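Local coordinates for McyG protein (Microcystis aeruginosa PCC 7806, PDB 4R0M), which probably activates phenylalanine as its adenylate in an adenylation domain and, with its linked carrier-protein domain, probably serves the start of microcystin synthesis, at residues E63-K68 / V155-K160; L179-T182 / M188-G191; D225-I230 / G335-C340. One frame throughout, in Å; residues are numbered along the deposited sequence.

Interaction 1: E63-K68 / V155-K160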
loop_
_atom_site.group_PDB
_atom_site.type_symbol
_atom_site.label_atom_id
_atom_site.label_comp_id
_atom_site.label_asym_id
_atom_site.label_seq_id
_atom_site.Cartn_x
_atom_site.Cartn_y
_atom_site.Cartn_z
ATOM N N GLU A 63 28.247 -9.759 3.313
ATOM C CA GLU A 63 29.454 -9.543 4.115
ATOM C C GLU A 63 30.730 -9.574 3.270
ATOM O O GLU A 63 31.623 -8.747 3.458
ATOM C CB GLU A 63 29.550 -10.577 5.241
ATOM C CG GLU A 63 28.615 -10.332 6.418
ATOM C CD GLU A 63 28.785 -11.358 7.528
ATOM O OE1 GLU A 63 28.648 -12.572 7.257
ATOM O OE2 GLU A 63 29.051 -10.951 8.677
ATOM N N GLN A 64 30.801 -10.522 2.337
ATOM C CA GLN A 64 31.962 -10.668 1.455
ATOM C C GLN A 64 32.135 -9.500 0.484
ATOM O O GLN A 64 33.240 -9.255 -0.002
ATOM C CB GLN A 64 31.901 -11.992 0.689
ATOM C CG GLN A 64 32.369 -13.197 1.493
ATOM C CD GLN A 64 32.331 -14.494 0.700
ATOM O OE1 GLN A 64 32.274 -14.489 -0.533
ATOM N NE2 GLN A 64 32.366 -15.618 1.410
ATOM N N LYS A 65 31.044 -8.788 0.206
ATOM C CA LYS A 65 31.094 -7.594 -0.639
ATOM C C LYS A 65 31.420 -6.333 0.166
ATOM O O LYS A 65 31.497 -5.239 -0.391
ATOM C CB LYS A 65 29.785 -7.414 -1.423
ATOM C CG LYS A 65 29.477 -8.527 -2.417
ATOM C CD LYS A 65 30.373 -8.482 -3.647
ATOM C CE LYS A 65 30.421 -9.838 -4.335
ATOM N NZ LYS A 65 31.069 -9.776 -5.675
ATOM N N GLY A 66 31.611 -6.493 1.474
ATOM C CA GLY A 66 32.012 -5.389 2.346
ATOM C C GLY A 66 30.872 -4.667 3.042
ATOM O O GLY A 66 31.085 -3.632 3.673
ATOM N N ILE A 67 29.662 -5.208 2.929
ATOM C CA ILE A 67 28.495 -4.618 3.581
ATOM C C ILE A 67 28.452 -5.059 5.041
ATOM O O ILE A 67 28.359 -6.250 5.339
ATOM C CB ILE A 67 27.173 -4.984 2.861
ATOM C CG1 ILE A 67 27.237 -4.627 1.363
ATOM C CG2 ILE A 67 25.982 -4.323 3.542
ATOM C CD1 ILE A 67 27.516 -3.168 1.051
ATOM N N LYS A 68 28.518 -4.085 5.942
ATOM C CA LYS A 68 28.638 -4.353 7.371
ATOM C C LYS A 68 27.359 -4.020 8.136
ATOM O O LYS A 68 26.422 -3.438 7.583
ATOM C CB LYS A 68 29.827 -3.580 7.958
ATOM C CG LYS A 68 31.171 -3.936 7.334
ATOM C CD LYS A 68 32.334 -3.238 8.029
ATOM C CE LYS A 68 32.446 -1.774 7.628
ATOM N NZ LYS A 68 33.541 -1.085 8.368
ATOM N N VAL A 155 20.819 -11.173 -6.384
ATOM C CA VAL A 155 20.672 -12.088 -5.253
ATOM C C VAL A 155 21.316 -13.445 -5.568
ATOM O O VAL A 155 21.957 -14.048 -4.704
ATOM C CB VAL A 155 19.188 -12.257 -4.849
ATOM C CG1 VAL A 155 19.034 -13.287 -3.738
ATOM C CG2 VAL A 155 18.600 -10.925 -4.411
ATOM N N ASN A 156 21.161 -13.899 -6.812
ATOM C CA ASN A 156 21.741 -15.165 -7.264
ATOM C C ASN A 156 23.270 -15.197 -7.298
ATOM O O ASN A 156 23.866 -16.271 -7.201
ATOM C CB ASN A 156 21.162 -15.578 -8.622
ATOM C CG ASN A 156 19.788 -16.217 -8.501
ATOM O OD1 ASN A 156 18.905 -15.973 -9.326
ATOM N ND2 ASN A 156 19.599 -17.041 -7.472
ATOM N N GLU A 157 23.899 -14.034 -7.436
ATOM C CA GLU A 157 25.352 -13.946 -7.320
ATOM C C GLU A 157 25.778 -14.045 -5.853
ATOM O O GLU A 157 26.815 -14.634 -5.542
ATOM C CB GLU A 157 25.890 -12.662 -7.951
ATOM C CG GLU A 157 27.377 -12.728 -8.280
ATOM C CD GLU A 157 28.011 -11.365 -8.496
ATOM O OE1 GLU A 157 27.357 -10.474 -9.080
ATOM O OE2 GLU A 157 29.179 -11.186 -8.086
ATOM N N LEU A 158 24.969 -13.471 -4.961
ATOM C CA LEU A 158 25.209 -13.546 -3.516
ATOM C C LEU A 158 24.977 -14.957 -2.987
ATOM O O LEU A 158 25.583 -15.358 -1.994
ATOM C CB LEU A 158 24.318 -12.557 -2.756
ATOM C CG LEU A 158 24.460 -11.055 -3.021
ATOM C CD1 LEU A 158 23.253 -10.324 -2.464
ATOM C CD2 LEU A 158 25.741 -10.485 -2.433
ATOM N N ARG A 159 24.095 -15.697 -3.656
ATOM C CA ARG A 159 23.823 -17.094 -3.327
ATOM C C ARG A 159 24.996 -18.016 -3.684
ATOM O O ARG A 159 25.073 -19.145 -3.196
ATOM C CB ARG A 159 22.552 -17.576 -4.034
ATOM C CG ARG A 159 21.255 -17.095 -3.404
ATOM C CD ARG A 159 20.066 -17.885 -3.929
ATOM N NE ARG A 159 18.832 -17.556 -3.219
ATOM C CZ ARG A 159 17.830 -16.842 -3.727
ATOM N NH1 ARG A 159 17.897 -16.372 -4.966
ATOM N NH2 ARG A 159 16.751 -16.601 -2.996
ATOM N N LYS A 160 25.915 -17.510 -4.464
ATOM C CA LYS A 160 27.064 -18.248 -4.875
ATOM C C LYS A 160 28.205 -18.138 -3.920
ATOM O O LYS A 160 29.192 -18.805 -4.076
ATOM C CB LYS A 160 27.548 -17.716 -6.196
ATOM C CG LYS A 160 26.657 -18.008 -7.357
ATOM C CD LYS A 160 27.372 -17.596 -8.606
ATOM C CE LYS A 160 26.436 -17.502 -9.782
ATOM N NZ LYS A 160 25.846 -18.801 -10.177
#

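Interaction 2: L179-T182 / M188-G191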
loop_
_atom_site.group_PDB
_atom_site.type_symbol
_atom_site.label_atom_id
_atom_site.label_comp_id
_atom_site.label_asym_id
_atom_site.label_seq_id
_atom_site.Cartn_x
_atom_site.Cartn_y
_atom_site.Cartn_z
ATOM N N LEU A 179 13.917 0.514 6.679
ATOM C CA LEU A 179 13.755 1.890 6.227
ATOM C C LEU A 179 12.918 1.923 4.951
ATOM O O LEU A 179 13.341 1.416 3.913
ATOM C CB LEU A 179 15.124 2.548 6.015
ATOM C CG LEU A 179 15.218 4.012 5.572
ATOM C CD1 LEU A 179 14.496 4.956 6.522
ATOM C CD2 LEU A 179 16.680 4.410 5.441
ATOM N N LEU A 180 11.723 2.506 5.048
ATOM C CA LEU A 180 10.790 2.574 3.922
ATOM C C LEU A 180 10.479 4.012 3.514
ATOM O O LEU A 180 9.918 4.786 4.295
ATOM C CB LEU A 180 9.488 1.831 4.247
ATOM C CG LEU A 180 9.531 0.310 4.406
ATOM C CD1 LEU A 180 8.321 -0.168 5.192
ATOM C CD2 LEU A 180 9.601 -0.379 3.053
ATOM N N PHE A 181 10.841 4.356 2.281
ATOM C CA PHE A 181 10.612 5.693 1.750
ATOM C C PHE A 181 9.248 5.811 1.088
ATOM O O PHE A 181 8.888 4.994 0.241
ATOM C CB PHE A 181 11.712 6.074 0.756
ATOM C CG PHE A 181 12.990 6.522 1.406
ATOM C CD1 PHE A 181 13.945 5.594 1.813
ATOM C CD2 PHE A 181 13.245 7.874 1.605
ATOM C CE1 PHE A 181 15.125 6.007 2.412
ATOM C CE2 PHE A 181 14.424 8.293 2.203
ATOM C CZ PHE A 181 15.365 7.358 2.608
ATOM N N THR A 182 8.490 6.825 1.494
ATOM C CA THR A 182 7.233 7.178 0.841
ATOM C C THR A 182 7.408 8.495 0.094
ATOM O O THR A 182 8.135 9.382 0.554
ATOM C CB THR A 182 6.083 7.342 1.854
ATOM O OG1 THR A 182 6.492 8.224 2.906
ATOM C CG2 THR A 182 5.690 6.002 2.452
HETATM N N MSE A 188 11.319 15.866 -1.987
HETATM C CA MSE A 188 12.068 14.653 -1.645
HETATM C C MSE A 188 11.217 13.636 -0.918
HETATM O O MSE A 188 10.257 14.003 -0.233
HETATM C CB MSE A 188 13.282 15.041 -0.793
HETATM C CG MSE A 188 14.311 15.869 -1.568
HETATM SE SE MSE A 188 15.201 14.791 -2.964
HETATM C CE MSE A 188 16.999 14.695 -2.159
ATOM N N PRO A 189 11.551 12.336 -1.066
ATOM C CA PRO A 189 10.831 11.268 -0.367
ATOM C C PRO A 189 11.125 11.217 1.136
ATOM O O PRO A 189 12.205 11.618 1.574
ATOM C CB PRO A 189 11.339 9.996 -1.054
ATOM C CG PRO A 189 12.684 10.361 -1.576
ATOM C CD PRO A 189 12.563 11.795 -1.994
ATOM N N LYS A 190 10.162 10.719 1.906
ATOM C CA LYS A 190 10.265 10.679 3.362
ATOM C C LYS A 190 10.621 9.266 3.829
ATOM O O LYS A 190 9.903 8.308 3.534
ATOM C CB LYS A 190 8.957 11.154 4.010
ATOM C CG LYS A 190 8.214 12.236 3.228
ATOM C CD LYS A 190 7.249 13.046 4.089
ATOM C CE LYS A 190 5.994 12.276 4.475
ATOM N NZ LYS A 190 5.030 12.124 3.349
ATOM N N GLY A 191 11.729 9.146 4.554
ATOM C CA GLY A 191 12.244 7.847 4.985
ATOM C C GLY A 191 11.782 7.409 6.359
ATOM O O GLY A 191 12.312 7.862 7.374
#

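Interaction 3: D225-I230 / G335-C340. With FA5 (adenosine-5'-[phenylalaninyl-phosphate]), chain C.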
loop_
_atom_site.group_PDB
_atom_site.type_symbol
_atom_site.label_atom_id
_atom_site.label_comp_id
_atom_site.label_asym_id
_atom_site.label_seq_id
_atom_site.Cartn_x
_atom_site.Cartn_y
_atom_site.Cartn_z
ATOM N N ASP A 225 7.625 -4.401 -1.814
ATOM C CA ASP A 225 8.287 -3.212 -1.267
ATOM C C ASP A 225 7.379 -2.402 -0.343
ATOM O O ASP A 225 7.858 -1.578 0.431
ATOM C CB ASP A 225 8.834 -2.315 -2.382
ATOM C CG ASP A 225 7.773 -1.912 -3.378
ATOM O OD1 ASP A 225 7.491 -2.714 -4.297
ATOM O OD2 ASP A 225 7.226 -0.796 -3.246
ATOM N N HIS A 226 6.073 -2.634 -0.429
ATOM C CA HIS A 226 5.116 -1.916 0.406
ATOM C C HIS A 226 4.989 -2.503 1.791
ATOM O O HIS A 226 5.100 -3.716 1.975
ATOM C CB HIS A 226 3.761 -1.855 -0.273
ATOM C CG HIS A 226 2.808 -0.890 0.376
ATOM N ND1 HIS A 226 1.941 -1.265 1.332
ATOM C CD2 HIS A 226 2.616 0.478 0.182
ATOM C CE1 HIS A 226 1.227 -0.199 1.730
ATOM N NE2 HIS A 226 1.638 0.869 1.023
ATOM N N VAL A 227 4.739 -1.635 2.771
ATOM C CA VAL A 227 4.681 -2.012 4.192
ATOM C C VAL A 227 3.632 -3.086 4.531
ATOM O O VAL A 227 3.831 -3.887 5.451
ATOM C CB VAL A 227 4.503 -0.759 5.090
ATOM C CG1 VAL A 227 3.097 -0.186 4.971
ATOM C CG2 VAL A 227 4.846 -1.067 6.541
ATOM N N GLY A 228 2.531 -3.108 3.780
ATOM C CA GLY A 228 1.463 -4.081 3.990
ATOM C C GLY A 228 1.870 -5.495 3.620
ATOM O O GLY A 228 1.403 -6.462 4.224
ATOM N N ALA A 229 2.746 -5.605 2.624
ATOM C CA ALA A 229 3.253 -6.890 2.158
ATOM C C ALA A 229 4.435 -7.378 3.001
ATOM O O ALA A 229 4.594 -8.578 3.214
ATOM C CB ALA A 229 3.645 -6.799 0.691
ATOM N N ILE A 230 5.259 -6.443 3.473
ATOM C CA ILE A 230 6.425 -6.772 4.291
ATOM C C ILE A 230 6.018 -7.204 5.698
ATOM O O ILE A 230 6.527 -8.194 6.229
ATOM C CB ILE A 230 7.402 -5.579 4.394
ATOM C CG1 ILE A 230 7.990 -5.254 3.020
ATOM C CG2 ILE A 230 8.520 -5.871 5.391
ATOM C CD1 ILE A 230 8.620 -3.883 2.922
ATOM N N GLY A 335 -4.184 1.994 8.211
ATOM C CA GLY A 335 -2.767 1.805 8.466
ATOM C C GLY A 335 -1.931 2.698 7.572
ATOM O O GLY A 335 -2.451 3.340 6.655
HETATM N N MSE A 336 -0.633 2.746 7.851
HETATM C CA MSE A 336 0.310 3.527 7.054
HETATM C C MSE A 336 1.688 2.974 7.262
HETATM O O MSE A 336 1.904 2.144 8.150
HETATM C CB MSE A 336 0.248 5.017 7.409
HETATM C CG MSE A 336 0.530 5.337 8.874
HETATM SE SE MSE A 336 -0.305 7.061 9.344
HETATM C CE MSE A 336 0.549 8.211 7.988
ATOM N N THR A 337 2.629 3.425 6.436
ATOM C CA THR A 337 4.033 3.045 6.567
ATOM C C THR A 337 4.568 3.413 7.952
ATOM O O THR A 337 5.333 2.657 8.553
ATOM C CB THR A 337 4.888 3.709 5.466
ATOM O OG1 THR A 337 4.333 3.395 4.182
ATOM C CG2 THR A 337 6.325 3.221 5.516
ATOM N N GLU A 338 4.131 4.566 8.453
ATOM C CA GLU A 338 4.573 5.092 9.743
ATOM C C GLU A 338 4.132 4.247 10.947
ATOM O O GLU A 338 4.678 4.394 12.045
ATOM C CB GLU A 338 4.116 6.547 9.908
ATOM C CG GLU A 338 4.921 7.557 9.093
ATOM C CD GLU A 338 4.430 7.730 7.662
ATOM O OE1 GLU A 338 3.585 6.935 7.197
ATOM O OE2 GLU A 338 4.893 8.678 6.995
ATOM N N SER A 339 3.158 3.363 10.737
ATOM C CA SER A 339 2.667 2.484 11.801
ATOM C C SER A 339 2.772 0.998 11.441
ATOM O O SER A 339 1.998 0.181 11.942
ATOM C CB SER A 339 1.221 2.843 12.178
ATOM O OG SER A 339 0.309 2.477 11.151
ATOM N N CYS A 340 3.732 0.656 10.581
ATOM C CA CYS A 340 3.957 -0.730 10.147
ATOM C C CYS A 340 2.614 -1.307 9.671
ATOM O O CYS A 340 2.142 -2.331 10.185
ATOM C CB CYS A 340 4.527 -1.575 11.295
ATOM S SG CYS A 340 5.878 -0.805 12.217
HETATM C C FA5 C . -0.443 2.403 2.974
HETATM O O FA5 C . -1.067 2.624 1.943
HETATM C CA FA5 C . -1.082 1.615 4.089
HETATM N N FA5 C . -2.359 2.251 4.305
HETATM C CB FA5 C . -1.316 0.146 3.708
HETATM C CG FA5 C . -2.088 -0.762 4.675
HETATM C CD1 FA5 C . -2.886 -0.292 5.719
HETATM C CD2 FA5 C . -2.003 -2.149 4.496
HETATM C CE1 FA5 C . -3.567 -1.181 6.561
HETATM C CE2 FA5 C . -2.684 -3.046 5.327
HETATM C CZ FA5 C . -3.470 -2.559 6.368
HETATM P P FA5 C . 1.311 4.458 2.666
HETATM O OP1 FA5 C . 1.727 4.455 1.219
HETATM O OP2 FA5 C . 2.274 4.992 3.697
HETATM O OP3 FA5 C . 0.909 2.945 3.096
HETATM O "O5'" FA5 C . -0.049 5.320 2.743
HETATM C "C5'" FA5 C . -0.713 5.604 3.972
HETATM C "C4'" FA5 C . -1.908 6.494 3.669
HETATM O "O4'" FA5 C . -2.901 5.818 2.888
HETATM C "C3'" FA5 C . -2.644 6.941 4.916
HETATM O "O3'" FA5 C . -2.012 8.055 5.542
HETATM C "C2'" FA5 C . -4.006 7.295 4.365
HETATM O "O2'" FA5 C . -3.996 8.618 3.816
HETATM C "C1'" FA5 C . -4.200 6.308 3.234
HETATM N N9 FA5 C . -5.066 5.200 3.713
HETATM C C8 FA5 C . -4.644 3.977 4.084
HETATM N N7 FA5 C . -5.677 3.188 4.469
HETATM C C5 FA5 C . -6.802 3.917 4.355
HETATM C C6 FA5 C . -8.250 3.701 4.596
HETATM N N6 FA5 C . -8.716 2.516 5.052
HETATM N N1 FA5 C . -9.096 4.730 4.349
HETATM C C2 FA5 C . -8.650 5.921 3.899
HETATM N N3 FA5 C . -7.353 6.185 3.652
HETATM C C4 FA5 C . -6.395 5.244 3.859
HETATM O O HOH W 1 5.152 1.330 2.474
#

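Interaction 1: E63-K68 / V155-K160
Lys65 reaches across to Glu157 in a long salt bridge at the protein surface, NZ of the lysine standing 3.4 Å from OE2 of the glutamate; the hydrogen bond that goes with it is weak. The two side chains cross at about a right angle and meet through their charged ends. Nearer the backbone, Lys65 CG rests against Leu158 CD2 at 4.2 Å, so one lysine gives its aliphatic root to a buried leucine and its ammonium group to an exposed acid. Glu157 holds CG anti to the backbone N (chi1 -161°) and runs on extended, which carries its carboxylate nearer to Lys65 than the direction of its CB would suggest.

Lys65 directly follows helix 48-64, whereas Glu157 lies within the short helix 155-158. Behind Lys65, Gly66 closes helix 48-64 with a Schellman motif at positive phi, its N bonded to Glu63 O at 3.0 Å. The backbone N of Glu157 is hydrogen-bonded to Ser154 OG. Further out, Arg159 forms salt bridges with Asp54 of helix 48-64 and with Asp82 of helix 80-93, the first a further ionic tie to helix 48-64, the second reaching a third helix. Leu158 also packs on Ile58 and Leu62 of helix 48-64 and on Ile153 of strand 152-154, an outermost strand of the four-stranded parallel sheet, so the contact fastens helix 48-64 to that edge.

Interaction 2: L179-T182 / M188-G191
Lys190 O is gripped by three groups of the opposing strand. Thr182 N donates to it at 2.9 Å, approaching tilted 24° from the carbonyl plane; Thr182 OG1 adds a weak bond at 3.5 Å; and Phe181 CA makes a C-H...O contact with the same Lys190 O at 3.2 Å. The return bond, Lys190 N to Thr182 O at 2.8 Å, is close to straight and completes an antiparallel hydrogen-bonded pair. OG1 of Thr182 sits between its backbone N and carbonyl carbon (chi1 51°), the rotamer that brings it over to the Lys190 carbonyl.

On the other face of the hairpin, Phe181 lies opposite Gly191 in a non-hydrogen-bonded pair. The glycine CA stands over one face of the ring in a CH-pi contact, 3.7 Å from the Phe181 ring centroid, while Pro189 CB touches Phe181 CD2 at 3.9 Å. Leu179 CD1 packs beside the Gly191 carbonyl.

Apolar packing thus backs one side of the ladder and a threonine the other. The turn between these strands is the glycine- and serine-rich P-loop of the adenylate-forming enzymes; the paired backbones hold its base closed, with Thr182 at the phenylalanyl-adenylate pocket.

Interaction 3: D225-I230 / G335-C340
Val227 straddles the turn that follows strand 330-336: with chi1 at 72°, its CG1 falls between backbone N and carbonyl carbon and packs on Thr337 CA at 3.7 Å, while CG2 lies on Cys340 CA, also at 3.7 Å. Thr337 has OG1 beside its own N (chi1 -54°), and both atoms donate to one phosphate oxygen of the phenylalanyl-adenylate, OG1 to OP2 at 2.7 Å and N to OP2 at 3.2 Å. A water bridges the two segments; it accepts from Val227 N and donates to Thr337 OG1 at 2.8 Å, so that the hydroxyl can donate its own hydrogen bond to the phosphate.

His226 meets the ligand at its ring edge. NE2 gives a weak, bent bond to OP3 at 3.0 Å, the oxygen linking phosphorus to the aminoacyl carbon. ND1 accepts from Gly228 N at 3.1 Å and so caps helix 227-240; this bond, though tilted from the ring plane, helps to hold the ring's rotation. An alanine in place of His226 is likely to leave OP3 without this donor and the Gly228 N-H without its cap, opening a gap beside the aminoacyl group.

Gly335 O accepts a hydrogen bond from the ligand's amino N at 2.6 Å. The phenyl ring is lined by Gly335 and by Gly228. Asp421 and Lys533 are also hydrogen-bonded to the ligand, and the lysine is consistent with the adenylate-forming conformation of the domain.

The contact joins the start of helix 227-240 to the end of strand 330-336, in the nine-stranded mixed sheet. Leu180 of strand 176-182 packs on Val227, Ile230 and Thr337; Val192 and Leu194 of strand 190-195 press on the turn, and Phe417 and Thr419 of strand 416-419 lie against Met336.

From the N terminus the three contacts follow one another in series, none nested in or crossing another. Interaction 1 closes a long excursion of 86 residues that takes in all four strands of the parallel sheet. The next element after helix 155-158 is strand 176-182, where interaction 2 closes the short glycine- and serine-rich loop of the hairpin. Interaction 3 shuts a loop of 104 residues, bringing the end of strand 330-336 back to the start of helix 227-240. Interactions 2 and 3 touch: Thr182 CG2 lies 3.4 Å from Thr337 OG1, so hairpin and mixed sheet share the adenylate site. Interaction 1, its centre about 25 Å from that of interaction 2, lies toward the periphery, joining the end of helix 48-64 to helix 155-158.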